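Long-range contact in proteasome accessory factor B/C (PafBC) (PDB 6SJ9), which is a WYL-domain transcriptional regulator of the bacterial DNA damage response and probably binds DNA through its winged helix-turn-helix domains: residues T248-K253 with P270-R275. Numbering follows the deposited sequence.
Sequences TLVIDK and PDESGR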
loop_
_atom_site.group_PDB
_atom_site.type_symbol
_atom_site.label_atom_id
_atom_site.label_comp_id
_atom_site.label_asym_id
_atom_site.label_seq_id
_atom_site.Cartn_x
_atom_site.Cartn_y
_atom_site.Cartn_z
ATOM N N THR A 248 22.341 14.002 7.710
ATOM C CA THR A 248 23.603 13.267 7.686
ATOM C C THR A 248 23.442 12.029 8.562
ATOM O O THR A 248 23.144 12.138 9.761
ATOM C CB THR A 248 24.767 14.134 8.163
ATOM O OG1 THR A 248 24.754 15.378 7.450
ATOM C CG2 THR A 248 26.100 13.453 7.882
ATOM N N LEU A 249 23.612 10.853 7.958
ATOM C CA LEU A 249 23.283 9.594 8.599
ATOM C C LEU A 249 24.463 8.640 8.512
ATOM O O LEU A 249 25.157 8.583 7.489
ATOM C CB LEU A 249 22.052 8.955 7.947
ATOM C CG LEU A 249 20.815 9.839 7.798
ATOM C CD1 LEU A 249 19.725 9.058 7.053
ATOM C CD2 LEU A 249 20.299 10.383 9.142
ATOM N N VAL A 250 24.695 7.907 9.598
ATOM C CA VAL A 250 25.606 6.769 9.608
ATOM C C VAL A 250 24.755 5.511 9.651
ATOM O O VAL A 250 23.975 5.330 10.591
ATOM C CB VAL A 250 26.576 6.818 10.796
ATOM C CG1 VAL A 250 27.334 5.529 10.866
ATOM C CG2 VAL A 250 27.528 7.991 10.660
ATOM N N ILE A 251 24.948 4.628 8.668
ATOM C CA ILE A 251 24.154 3.419 8.485
ATOM C C ILE A 251 25.060 2.203 8.311
ATOM O O ILE A 251 26.179 2.307 7.803
ATOM C CB ILE A 251 23.223 3.530 7.260
ATOM C CG1 ILE A 251 24.053 3.713 5.992
ATOM C CG2 ILE A 251 22.268 4.695 7.400
ATOM C CD1 ILE A 251 23.209 3.731 4.744
ATOM N N ASP A 252 24.577 1.047 8.763
ATOM C CA ASP A 252 25.298 -0.210 8.581
ATOM C C ASP A 252 25.426 -0.541 7.095
ATOM O O ASP A 252 24.471 -0.396 6.321
ATOM C CB ASP A 252 24.570 -1.347 9.290
ATOM C CG ASP A 252 24.514 -1.159 10.793
ATOM O OD1 ASP A 252 25.091 -0.170 11.295
ATOM O OD2 ASP A 252 23.879 -1.993 11.471
ATOM N N LYS A 253 26.599 -1.029 6.701
ATOM C CA LYS A 253 26.809 -1.438 5.319
ATOM C C LYS A 253 25.866 -2.563 4.926
ATOM O O LYS A 253 25.466 -3.382 5.753
ATOM C CB LYS A 253 28.250 -1.885 5.114
ATOM C CG LYS A 253 29.222 -0.733 5.089
ATOM C CD LYS A 253 30.602 -1.177 4.732
ATOM C CE LYS A 253 31.541 0.018 4.601
ATOM N NZ LYS A 253 31.630 0.550 3.205
ATOM N N PRO A 270 33.589 7.723 9.367
ATOM C CA PRO A 270 34.942 8.027 9.871
ATOM C C PRO A 270 35.562 6.967 10.777
ATOM O O PRO A 270 36.746 6.661 10.587
ATOM C CB PRO A 270 34.727 9.343 10.631
ATOM C CG PRO A 270 33.563 9.983 9.950
ATOM C CD PRO A 270 32.665 8.861 9.518
ATOM N N ASP A 271 34.829 6.388 11.737
ATOM C CA ASP A 271 35.488 5.505 12.703
ATOM C C ASP A 271 34.854 4.119 12.814
ATOM O O ASP A 271 35.540 3.134 13.105
ATOM C CB ASP A 271 35.534 6.159 14.086
ATOM C CG ASP A 271 36.943 6.194 14.664
ATOM O OD1 ASP A 271 37.682 5.197 14.511
ATOM O OD2 ASP A 271 37.318 7.222 15.261
ATOM N N GLU A 272 33.554 4.030 12.589
ATOM C CA GLU A 272 32.847 2.770 12.763
ATOM C C GLU A 272 33.090 1.882 11.557
ATOM O O GLU A 272 32.756 2.252 10.429
ATOM C CB GLU A 272 31.350 3.001 12.959
ATOM C CG GLU A 272 30.851 4.328 12.426
ATOM C CD GLU A 272 31.069 5.449 13.413
ATOM O OE1 GLU A 272 30.518 5.360 14.528
ATOM O OE2 GLU A 272 31.806 6.403 13.086
ATOM N N SER A 273 33.698 0.730 11.794
ATOM C CA SER A 273 33.883 -0.241 10.729
ATOM C C SER A 273 32.520 -0.738 10.251
ATOM O O SER A 273 31.549 -0.793 11.010
ATOM C CB SER A 273 34.743 -1.412 11.224
ATOM O OG SER A 273 36.067 -0.994 11.491
ATOM N N GLY A 274 32.446 -1.081 8.967
ATOM C CA GLY A 274 31.224 -1.627 8.411
ATOM C C GLY A 274 30.039 -0.689 8.385
ATOM O O GLY A 274 28.897 -1.156 8.320
ATOM N N ARG A 275 30.269 0.627 8.416
ATOM C CA ARG A 275 29.181 1.595 8.340
ATOM C C ARG A 275 29.554 2.678 7.333
ATOM O O ARG A 275 30.718 3.045 7.184
ATOM C CB ARG A 275 28.863 2.252 9.721
ATOM C CG ARG A 275 28.375 1.291 10.817
ATOM C CD ARG A 275 27.806 2.036 12.025
ATOM N NE ARG A 275 26.351 1.899 12.084
ATOM C CZ ARG A 275 25.544 2.520 12.951
ATOM N NH1 ARG A 275 26.023 3.365 13.862
ATOM N NH2 ARG A 275 24.226 2.290 12.903
#
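Val250 O sits over one face of the Arg275 guanidinium, 3.8 Å above the plane and displaced toward the rim, while Asp252 OD1 lies at the edge near that plane. The carboxylate and guanidinium planes are turned 55° apart. OD1 is met nearly along its C-O axis by Arg275 NE, a short salt bridge of 2.5 Å, and Arg275 NH2 adds a weak bond to the same oxygen. The arginine chain turns about its CG-CD bond (chi3 108°), which places NE, and crosses Val250 at about a right angle, with Val250 CG1 3.7 Å from Arg275 CD. Beside this, Lys253 N bonds Gly274 O at 2.8 Å, and Lys253 CG lies against the Gly274 carbonyl; its NZ reaches Asp268 and Asp276. Gly274 takes the positive phi of a type II turn from Glu272 to Arg275, which leads into strand 275-282, antiparallel neighbour of strand 245-252 in the WCX domain's ferredoxin-like sheet. An alanine at Arg275, stopping at CB, would probably leave Asp252 OD1 without its cationic mate and open a gap beside Val250 CG1. With OD2 bonded to His298, just ahead of edge strand 299-303, and NH2 shared with Gln661, the charge pairing probably fixes how both groups are turned.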